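Local coordinates for HD domain protein (Enterococcus faecalis, PDB 4LRL) that probably hydrolyses deoxynucleoside triphosphates, dGTP among them, at a metal-binding HD domain whose activity is regulated allosterically by bound nucleotides, at residues Gly93-Glu96 against Ile97-Ile101; Ala206-Met209 against Asp210-Leu213; Ser326-Phe329 against Thr330-Met333. All coordinates share one frame; numbering follows the deposited sequence.

Contact 1: Gly93-Glu96 against Ile97-Ile101; sequences GVYE and ITRRI
Gly93-Glu96 and Ile97-Ile101 are consecutive turns of one alpha-helix, joined by i to i+4 backbone bonds such as Ile97 N to Gly93 O at 2.9 Å. The side chains add a salt-bridge network in which Glu96 serves both Arg99 and Arg100. Arg99 lies alongside Glu96, and the two point the same way. Its guanidinium grips the carboxylate side-on: NH2 donates to OE1 of Glu96 at 2.8 Å, and NE donates to OE2 of Glu96 at 3.1 Å. The NE bond is almost straight, at 177°, but it reaches OE2 from above the carboxylate plane. Arg100 comes from another direction, with its guanidinium nearly perpendicular to the carboxylate (88°). Its NE meets OE1 of Glu96 at 2.7 Å on the anti side, while NH2 of Arg99 takes the syn side. NH1 of Arg100 also donates to Glu96 OE1, so that one oxygen accepts three bonds. The bend of Glu96 at chi2 (62°) turns its carboxylate along the helix toward both arginines. This cluster probably favours a charged carboxylate. Thr98 OG1 donates to Val94 O at 2.9 Å. It arrives on the face of that carbonyl opposite to Thr98 N, so the carbonyl is held twice. Tyr95 OH lies 3.7 Å from Arg99 CD. The contact is buried in the HD domain. Tyr95 OH and Glu96 OE2 hydrogen-bond to the backbone of His49, and Arg100 NH1 to His45 O, which ties the helix to strand 46-52 and the loop before it. Val94, Ile97 and Thr98 pack on helix 206-219, while Tyr95, Thr98 and Arg99 pack on helix 124-133.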
ATOM      1  N   GLY C  93      17.919   8.665  -6.073  1.00 29.51           N
ATOM      2  CA  GLY C  93      17.293   8.314  -4.802  1.00 28.82           C
ATOM      3  C   GLY C  93      18.224   8.593  -3.632  1.00 29.03           C
ATOM      4  O   GLY C  93      17.825   9.200  -2.626  1.00 29.64           O
ATOM      5  N   VAL C  94      19.467   8.145  -3.766  1.00 28.58           N
ATOM      6  CA  VAL C  94      20.471   8.314  -2.716  1.00 28.05           C
ATOM      7  C   VAL C  94      20.717   9.795  -2.504  1.00 28.83           C
ATOM      8  O   VAL C  94      20.763  10.253  -1.376  1.00 28.75           O
ATOM      9  CB  VAL C  94      21.776   7.556  -3.056  1.00 28.27           C
ATOM     10  CG1 VAL C  94      22.863   7.771  -1.971  1.00 27.81           C
ATOM     11  CG2 VAL C  94      21.472   6.092  -3.211  1.00 25.62           C
ATOM     12  N   TYR C  95      20.813  10.548  -3.603  1.00 29.93           N
ATOM     13  CA  TYR C  95      20.932  12.004  -3.530  1.00 30.66           C
ATOM     14  C   TYR C  95      19.754  12.607  -2.763  1.00 30.77           C
ATOM     15  O   TYR C  95      19.939  13.451  -1.889  1.00 31.91           O
ATOM     16  CB  TYR C  95      21.035  12.633  -4.928  1.00 31.20           C
ATOM     17  CG  TYR C  95      20.538  14.071  -4.941  1.00 32.21           C
ATOM     18  CD1 TYR C  95      21.361  15.113  -4.514  1.00 32.30           C
ATOM     19  CD2 TYR C  95      19.227  14.381  -5.327  1.00 31.76           C
ATOM     20  CE1 TYR C  95      20.905  16.431  -4.493  1.00 32.83           C
ATOM     21  CE2 TYR C  95      18.758  15.704  -5.300  1.00 32.36           C
ATOM     22  CZ  TYR C  95      19.611  16.719  -4.887  1.00 32.39           C
ATOM     23  OH  TYR C  95      19.184  18.021  -4.862  1.00 34.08           O
ATOM     24  N   GLU C  96      18.542  12.169  -3.094  1.00 30.39           N
ATOM     25  CA  GLU C  96      17.343  12.699  -2.453  1.00 30.79           C
ATOM     26  C   GLU C  96      17.277  12.453  -0.940  1.00 30.35           C
ATOM     27  O   GLU C  96      16.963  13.372  -0.179  1.00 31.37           O
ATOM     28  CB  GLU C  96      16.066  12.184  -3.135  1.00 30.31           C
ATOM     29  CG  GLU C  96      14.768  12.692  -2.481  1.00 30.95           C
ATOM     30  CD  GLU C  96      14.587  14.215  -2.532  1.00 33.75           C
ATOM     31  OE1 GLU C  96      13.653  14.711  -1.862  1.00 35.50           O
ATOM     32  OE2 GLU C  96      15.342  14.923  -3.245  1.00 34.16           O
ATOM     33  N   ILE C  97      17.556  11.222  -0.520  1.00 29.38           N
ATOM     34  CA  ILE C  97      17.551  10.871   0.902  1.00 29.53           C
ATOM     35  C   ILE C  97      18.580  11.728   1.652  1.00 30.74           C
ATOM     36  O   ILE C  97      18.292  12.246   2.725  1.00 31.81           O
ATOM     37  CB  ILE C  97      17.832   9.363   1.121  1.00 28.64           C
ATOM     38  CG1 ILE C  97      16.698   8.507   0.505  1.00 28.04           C
ATOM     39  CG2 ILE C  97      18.064   9.059   2.609  1.00 27.65           C
ATOM     40  CD1 ILE C  97      16.832   6.993   0.748  1.00 26.40           C
ATOM     41  N   THR C  98      19.757  11.890   1.050  1.00 31.21           N
ATOM     42  CA  THR C  98      20.860  12.675   1.602  1.00 32.39           C
ATOM     43  C   THR C  98      20.452  14.143   1.740  1.00 33.52           C
ATOM     44  O   THR C  98      20.772  14.794   2.742  1.00 34.04           O
ATOM     45  CB  THR C  98      22.116  12.557   0.704  1.00 32.37           C
ATOM     46  OG1 THR C  98      22.536  11.191   0.654  1.00 31.26           O
ATOM     47  CG2 THR C  98      23.259  13.375   1.241  1.00 34.61           C
ATOM     48  N   ARG C  99      19.732  14.651   0.739  1.00 33.49           N
ATOM     49  CA  ARG C  99      19.240  16.025   0.786  1.00 34.30           C
ATOM     50  C   ARG C  99      18.252  16.192   1.938  1.00 34.87           C
ATOM     51  O   ARG C  99      18.292  17.184   2.664  1.00 36.08           O
ATOM     52  CB  ARG C  99      18.612  16.432  -0.546  1.00 34.42           C
ATOM     53  CG  ARG C  99      18.174  17.884  -0.606  1.00 35.34           C
ATOM     54  CD  ARG C  99      17.170  18.118  -1.724  1.00 36.55           C
ATOM     55  NE  ARG C  99      15.879  17.469  -1.504  1.00 36.09           N
ATOM     56  CZ  ARG C  99      14.932  17.882  -0.653  1.00 37.73           C
ATOM     57  NH1 ARG C  99      15.107  18.969   0.099  1.00 38.23           N
ATOM     58  NH2 ARG C  99      13.788  17.199  -0.556  1.00 36.02           N
ATOM     59  N   ARG C 100      17.382  15.205   2.129  1.00 34.44           N
ATOM     60  CA  ARG C 100      16.405  15.284   3.218  1.00 34.82           C
ATOM     61  C   ARG C 100      17.097  15.287   4.574  1.00 35.19           C
ATOM     62  O   ARG C 100      16.694  16.037   5.467  1.00 36.25           O
ATOM     63  CB  ARG C 100      15.361  14.174   3.106  1.00 33.78           C
ATOM     64  CG  ARG C 100      14.439  14.384   1.914  1.00 34.36           C
ATOM     65  CD  ARG C 100      13.486  13.241   1.676  1.00 34.36           C
ATOM     66  NE  ARG C 100      12.853  13.391   0.363  1.00 39.66           N
ATOM     67  CZ  ARG C 100      11.838  12.657  -0.101  1.00 39.69           C
ATOM     68  NH1 ARG C 100      11.359  12.897  -1.315  1.00 39.15           N
ATOM     69  NH2 ARG C 100      11.297  11.693   0.639  1.00 39.85           N
ATOM     70  N   ILE C 101      18.152  14.479   4.703  1.00 34.49           N
ATOM     71  CA  ILE C 101      18.927  14.390   5.951  1.00 35.32           C
ATOM     72  C   ILE C 101      19.661  15.696   6.267  1.00 36.81           C
ATOM     73  O   ILE C 101      19.609  16.172   7.398  1.00 37.41           O
ATOM     74  CB  ILE C 101      19.931  13.191   5.942  1.00 34.60           C
ATOM     75  CG1 ILE C 101      19.164  11.882   5.750  1.00 33.20           C
ATOM     76  CG2 ILE C 101      20.750  13.150   7.238  1.00 34.16           C
ATOM     77  CD1 ILE C 101      20.028  10.644   5.598  1.00 33.72           C
TER

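Contact 2: Ala206-Met209 against Asp210-Leu213; sequences ADRM and DYLL. With NI (nickel (II) ion), chain N.
The first turns of helix 206-219 supply the last aspartate of the H...HD...D metal site of the HD domain, and here Asp207 and Arg208 meet Tyr211 one turn on. Asp207 OD2 binds the nickel at 2.1 Å. His90, His134 and Asp135 complete the protein ligands, and two waters also bind the metal. One of these waters donates to Asp207 OD1 at 2.7 Å, so both carboxylate oxygens are engaged at the site. The Tyr211 ring stands almost perpendicular to this carboxylate (88°), and its CD2 is 3.5 Å from Asp207 OD2. With CG between the backbone N and the carbonyl carbon (chi1 70°), Tyr211 folds back over the preceding turn. One face of its ring covers Arg208 CA in a CH-pi contact, 3.8 Å from the ring centroid. The side chain of Arg208 runs beside the tyrosine in the same direction. Its NE bonds to Ser202 O, and its NH2 forms a salt bridge with Asp397. Asp210 is a second-shell residue: OD1 accepts from ND1 of the metal ligand His90, and OD2 bonds His45 and Arg214. This probably fixes the ring of His90. A water also bridges the two side chains, 2.8 Å from Tyr211 OH and 2.8 Å from Arg208 NH2, in the guanidinium plane of Arg208.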
ATOM      1  N   ALA C 206      22.358   6.517   3.347  1.00 32.44           N
ATOM      2  CA  ALA C 206      21.434   6.902   2.291  1.00 31.22           C
ATOM      3  C   ALA C 206      21.430   5.903   1.130  1.00 30.49           C
ATOM      4  O   ALA C 206      20.421   5.746   0.435  1.00 29.12           O
ATOM      5  CB  ALA C 206      21.766   8.291   1.797  1.00 31.48           C
ATOM      6  N   ASP C 207      22.562   5.221   0.956  1.00 30.42           N
ATOM      7  CA  ASP C 207      22.763   4.244  -0.114  1.00 29.84           C
ATOM      8  C   ASP C 207      21.941   2.984   0.179  1.00 29.19           C
ATOM      9  O   ASP C 207      21.086   2.583  -0.614  1.00 29.05           O
ATOM     10  CB  ASP C 207      24.277   3.938  -0.231  1.00 30.49           C
ATOM     11  CG  ASP C 207      24.624   2.985  -1.372  1.00 30.04           C
ATOM     12  OD1 ASP C 207      25.789   2.555  -1.439  1.00 33.08           O
ATOM     13  OD2 ASP C 207      23.768   2.656  -2.207  1.00 31.32           O
ATOM     14  N   ARG C 208      22.194   2.374   1.327  1.00 29.33           N
ATOM     15  CA  ARG C 208      21.426   1.216   1.772  1.00 29.23           C
ATOM     16  C   ARG C 208      19.930   1.527   1.865  1.00 29.39           C
ATOM     17  O   ARG C 208      19.096   0.731   1.414  1.00 28.83           O
ATOM     18  CB  ARG C 208      21.951   0.708   3.117  1.00 29.85           C
ATOM     19  CG  ARG C 208      23.432   0.335   3.112  1.00 29.06           C
ATOM     20  CD  ARG C 208      23.841   0.019   4.510  1.00 30.15           C
ATOM     21  NE  ARG C 208      25.261  -0.265   4.713  1.00 30.62           N
ATOM     22  CZ  ARG C 208      25.828  -1.452   4.520  1.00 29.99           C
ATOM     23  NH1 ARG C 208      27.119  -1.621   4.787  1.00 29.42           N
ATOM     24  NH2 ARG C 208      25.104  -2.475   4.070  1.00 27.99           N
ATOM     25  N   MET C 209      19.592   2.691   2.418  1.00 29.88           N
ATOM     26  CA  MET C 209      18.185   3.050   2.601  1.00 30.61           C
ATOM     27  C   MET C 209      17.442   3.139   1.261  1.00 29.87           C
ATOM     28  O   MET C 209      16.334   2.630   1.129  1.00 30.00           O
ATOM     29  CB  MET C 209      18.030   4.329   3.435  1.00 31.17           C
ATOM     30  CG  MET C 209      18.438   4.140   4.905  1.00 34.02           C
ATOM     31  SD  MET C 209      17.819   5.429   6.007  1.00 39.19           S
ATOM     32  CE  MET C 209      19.108   6.664   5.892  1.00 37.68           C
ATOM     33  N   ASP C 210      18.064   3.747   0.259  1.00 29.51           N
ATOM     34  CA  ASP C 210      17.417   3.829  -1.034  1.00 29.36           C
ATOM     35  C   ASP C 210      17.289   2.462  -1.710  1.00 28.90           C
ATOM     36  O   ASP C 210      16.208   2.121  -2.158  1.00 28.82           O
ATOM     37  CB  ASP C 210      18.105   4.816  -1.971  1.00 29.17           C
ATOM     38  CG  ASP C 210      17.313   5.018  -3.253  1.00 29.61           C
ATOM     39  OD1 ASP C 210      17.680   4.399  -4.270  1.00 29.13           O
ATOM     40  OD2 ASP C 210      16.302   5.763  -3.234  1.00 29.82           O
ATOM     41  N   TYR C 211      18.371   1.680  -1.798  1.00 28.43           N
ATOM     42  CA  TYR C 211      18.235   0.430  -2.545  1.00 27.92           C
ATOM     43  C   TYR C 211      17.313  -0.569  -1.864  1.00 27.69           C
ATOM     44  O   TYR C 211      16.568  -1.275  -2.537  1.00 27.44           O
ATOM     45  CB  TYR C 211      19.570  -0.183  -3.034  1.00 27.76           C
ATOM     46  CG  TYR C 211      20.510  -0.770  -2.011  1.00 27.41           C
ATOM     47  CD1 TYR C 211      20.173  -1.905  -1.263  1.00 26.64           C
ATOM     48  CD2 TYR C 211      21.783  -0.232  -1.844  1.00 28.14           C
ATOM     49  CE1 TYR C 211      21.076  -2.453  -0.342  1.00 27.24           C
ATOM     50  CE2 TYR C 211      22.688  -0.769  -0.930  1.00 28.27           C
ATOM     51  CZ  TYR C 211      22.332  -1.877  -0.184  1.00 29.29           C
ATOM     52  OH  TYR C 211      23.253  -2.394   0.715  1.00 31.76           O
ATOM     53  N   LEU C 212      17.312  -0.593  -0.537  1.00 27.71           N
ATOM     54  CA  LEU C 212      16.375  -1.480   0.163  1.00 27.90           C
ATOM     55  C   LEU C 212      14.924  -1.142  -0.191  1.00 27.56           C
ATOM     56  O   LEU C 212      14.150  -2.026  -0.548  1.00 27.07           O
ATOM     57  CB  LEU C 212      16.609  -1.495   1.673  1.00 27.76           C
ATOM     58  CG  LEU C 212      17.941  -2.151   2.097  1.00 29.60           C
ATOM     59  CD1 LEU C 212      18.243  -1.876   3.579  1.00 28.88           C
ATOM     60  CD2 LEU C 212      18.036  -3.665   1.788  1.00 28.49           C
ATOM     61  N   LEU C 213      14.583   0.144  -0.136  1.00 27.43           N
ATOM     62  CA  LEU C 213      13.240   0.580  -0.451  1.00 27.61           C
ATOM     63  C   LEU C 213      12.920   0.416  -1.932  1.00 27.53           C
ATOM     64  O   LEU C 213      11.840  -0.068  -2.283  1.00 27.70           O
ATOM     65  CB  LEU C 213      13.048   2.035  -0.037  1.00 28.16           C
ATOM     66  CG  LEU C 213      12.996   2.349   1.464  1.00 29.87           C
ATOM     67  CD1 LEU C 213      13.155   3.864   1.696  1.00 28.95           C
ATOM     68  CD2 LEU C 213      11.678   1.824   2.079  1.00 29.73           C
TER
HETATM   69 NI    NI N 501      24.308   2.622  -4.257  1.00 46.05          NI
HETATM   70  O   HOH W   1      25.878   1.241  -3.788  1.00 39.79           O
HETATM   71  O   HOH W   2      22.545  -3.277   3.279  1.00 27.76           O
HETATM   72  O   HOH W   3      23.695   0.397  -4.976  1.00 40.16           O

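Contact 3: Ser326-Phe329 against Thr330-Met333; sequences STYF and TQWM
Trp332 packs against Tyr328 and Phe329 on the buried side of helix 322-332, whereas Thr330 and Gln331 lie on its more exposed part. Phe329 CE2 approaches Trp332 CZ3 at 3.5 Å, near the plane of the phenyl ring. The phenyl ring and the six-membered ring of the indole are inclined at 51°, with centroids 5.4 Å apart. The indole also leans back over its own helix. Tyr328 O sits 3.0 Å above one face, toward the rim, while accepting the backbone bond from Trp332 N at 2.9 Å. Tyr328 CB touches Trp332 CE2 at 4.0 Å. Helix 270-291 covers this side through Leu279, Leu282, Leu283 and Ala286. The other side is looser. Gln331 lies alongside the Tyr328 ring in van der Waals contact, and the backbone bond from Gln331 N to Thr327 O is weak at 3.4 Å. A second subunit approaches here, with its Gln331 packing on Tyr328 and its Lys319 on Thr330. The contact is largely apolar, and the polar atoms of the two buried side chains find partners outside it: Trp332 NE1 donates to Leu299 O, and Tyr328 OH bonds Leu303 N. Both are satisfied by backbone of the segment following helix 270-291.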
ATOM      1  N   SER C 326      24.293  -7.619 -24.228  1.00 35.79           N
ATOM      2  CA  SER C 326      23.226  -8.424 -24.801  1.00 35.31           C
ATOM      3  C   SER C 326      23.286  -8.432 -26.330  1.00 36.10           C
ATOM      4  O   SER C 326      23.013  -9.453 -26.960  1.00 36.13           O
ATOM      5  CB  SER C 326      21.848  -8.001 -24.278  1.00 34.79           C
ATOM      6  OG  SER C 326      21.628  -6.626 -24.486  1.00 35.64           O
ATOM      7  N   THR C 327      23.683  -7.304 -26.916  1.00 36.45           N
ATOM      8  CA  THR C 327      23.873  -7.218 -28.361  1.00 37.64           C
ATOM      9  C   THR C 327      24.938  -8.213 -28.848  1.00 38.30           C
ATOM     10  O   THR C 327      24.726  -8.945 -29.818  1.00 39.20           O
ATOM     11  CB  THR C 327      24.208  -5.781 -28.796  1.00 38.44           C
ATOM     12  OG1 THR C 327      23.130  -4.909 -28.424  1.00 37.05           O
ATOM     13  CG2 THR C 327      24.428  -5.701 -30.318  1.00 39.39           C
ATOM     14  N   TYR C 328      26.067  -8.259 -28.150  1.00 38.13           N
ATOM     15  CA  TYR C 328      27.118  -9.196 -28.502  1.00 38.90           C
ATOM     16  C   TYR C 328      26.684 -10.644 -28.269  1.00 38.63           C
ATOM     17  O   TYR C 328      26.976 -11.511 -29.103  1.00 39.66           O
ATOM     18  CB  TYR C 328      28.435  -8.871 -27.781  1.00 38.80           C
ATOM     19  CG  TYR C 328      29.061  -7.535 -28.155  1.00 39.09           C
ATOM     20  CD1 TYR C 328      29.956  -6.901 -27.288  1.00 38.91           C
ATOM     21  CD2 TYR C 328      28.759  -6.902 -29.363  1.00 40.02           C
ATOM     22  CE1 TYR C 328      30.541  -5.675 -27.620  1.00 39.05           C
ATOM     23  CE2 TYR C 328      29.335  -5.670 -29.701  1.00 40.90           C
ATOM     24  CZ  TYR C 328      30.225  -5.068 -28.822  1.00 40.76           C
ATOM     25  OH  TYR C 328      30.805  -3.861 -29.143  1.00 43.33           O
ATOM     26  N   PHE C 329      25.954 -10.898 -27.177  1.00 37.38           N
ATOM     27  CA  PHE C 329      25.440 -12.256 -26.899  1.00 37.44           C
ATOM     28  C   PHE C 329      24.535 -12.797 -28.024  1.00 38.64           C
ATOM     29  O   PHE C 329      24.601 -13.978 -28.364  1.00 39.10           O
ATOM     30  CB  PHE C 329      24.680 -12.322 -25.568  1.00 36.41           C
ATOM     31  CG  PHE C 329      25.485 -11.893 -24.369  1.00 37.07           C
ATOM     32  CD1 PHE C 329      24.839 -11.490 -23.209  1.00 37.10           C
ATOM     33  CD2 PHE C 329      26.882 -11.872 -24.401  1.00 37.95           C
ATOM     34  CE1 PHE C 329      25.566 -11.087 -22.096  1.00 37.10           C
ATOM     35  CE2 PHE C 329      27.607 -11.468 -23.301  1.00 38.46           C
ATOM     36  CZ  PHE C 329      26.947 -11.076 -22.139  1.00 37.16           C
ATOM     37  N   THR C 330      23.702 -11.930 -28.593  1.00 39.11           N
ATOM     38  CA  THR C 330      22.877 -12.289 -29.743  1.00 41.18           C
ATOM     39  C   THR C 330      23.713 -12.739 -30.951  1.00 43.20           C
ATOM     40  O   THR C 330      23.411 -13.768 -31.551  1.00 44.05           O
ATOM     41  CB  THR C 330      21.898 -11.152 -30.111  1.00 41.66           C
ATOM     42  OG1 THR C 330      21.035 -10.909 -28.994  1.00 40.26           O
ATOM     43  CG2 THR C 330      21.054 -11.506 -31.340  1.00 42.88           C
ATOM     44  N   GLN C 331      24.770 -11.995 -31.288  1.00 44.20           N
ATOM     45  CA  GLN C 331      25.676 -12.425 -32.362  1.00 46.74           C
ATOM     46  C   GLN C 331      26.330 -13.747 -31.985  1.00 46.65           C
ATOM     47  O   GLN C 331      26.435 -14.642 -32.816  1.00 48.53           O
ATOM     48  CB  GLN C 331      26.790 -11.414 -32.632  1.00 47.49           C
ATOM     49  CG  GLN C 331      26.387  -9.970 -32.919  1.00 49.00           C
ATOM     50  CD  GLN C 331      27.525  -9.011 -32.564  1.00 51.95           C
ATOM     51  OE1 GLN C 331      28.606  -9.447 -32.142  1.00 53.72           O
ATOM     52  NE2 GLN C 331      27.288  -7.709 -32.720  1.00 51.82           N
ATOM     53  N   TRP C 332      26.755 -13.868 -30.727  1.00 45.21           N
ATOM     54  CA  TRP C 332      27.493 -15.057 -30.258  1.00 45.23           C
ATOM     55  C   TRP C 332      26.705 -16.358 -30.354  1.00 45.90           C
ATOM     56  O   TRP C 332      27.294 -17.436 -30.440  1.00 46.45           O
ATOM     57  CB  TRP C 332      28.026 -14.882 -28.829  1.00 42.73           C
ATOM     58  CG  TRP C 332      29.045 -13.786 -28.676  1.00 41.63           C
ATOM     59  CD1 TRP C 332      29.630 -13.058 -29.672  1.00 42.37           C
ATOM     60  CD2 TRP C 332      29.626 -13.320 -27.452  1.00 39.87           C
ATOM     61  NE1 TRP C 332      30.518 -12.157 -29.145  1.00 42.19           N
ATOM     62  CE2 TRP C 332      30.541 -12.298 -27.784  1.00 40.36           C
ATOM     63  CE3 TRP C 332      29.469 -13.675 -26.104  1.00 37.86           C
ATOM     64  CZ2 TRP C 332      31.290 -11.615 -26.818  1.00 39.91           C
ATOM     65  CZ3 TRP C 332      30.216 -12.993 -25.140  1.00 36.67           C
ATOM     66  CH2 TRP C 332      31.111 -11.975 -25.504  1.00 37.38           C
ATOM     67  N   MET C 333      25.380 -16.254 -30.339  1.00 46.43           N
ATOM     68  CA  MET C 333      24.519 -17.413 -30.571  1.00 47.22           C
ATOM     69  C   MET C 333      24.886 -18.142 -31.869  1.00 49.30           C
ATOM     70  O   MET C 333      24.648 -19.341 -31.991  1.00 49.77           O
ATOM     71  CB  MET C 333      23.038 -17.008 -30.563  1.00 47.26           C
ATOM     72  CG  MET C 333      22.416 -16.950 -29.158  1.00 45.57           C
ATOM     73  SD  MET C 333      20.645 -16.541 -29.116  1.00 47.46           S
ATOM     74  CE  MET C 333      19.955 -17.851 -30.136  1.00 50.12           C
TER

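The three contacts follow one another along the chain, each within a single helix. Contacts 1 and 2 belong to the HD domain, on helices 87-108 and 206-219, with centres 10 Å apart. They touch directly: Ile97 CD1 lies 3.5 Å from Asp210 N, and Val94 packs on Asp210. These helices meet beside the nickel site, to which they contribute His90 and Asp207. Contact 3 belongs to the HD-associated region, on helix 322-332. Its centre is about 38 Å from that of contact 1 and about 33 Å from that of contact 2. The first pair therefore packs beside the metal centre, with contact 2 supplying one of its ligands, while contact 3 lies at a distant subunit interface.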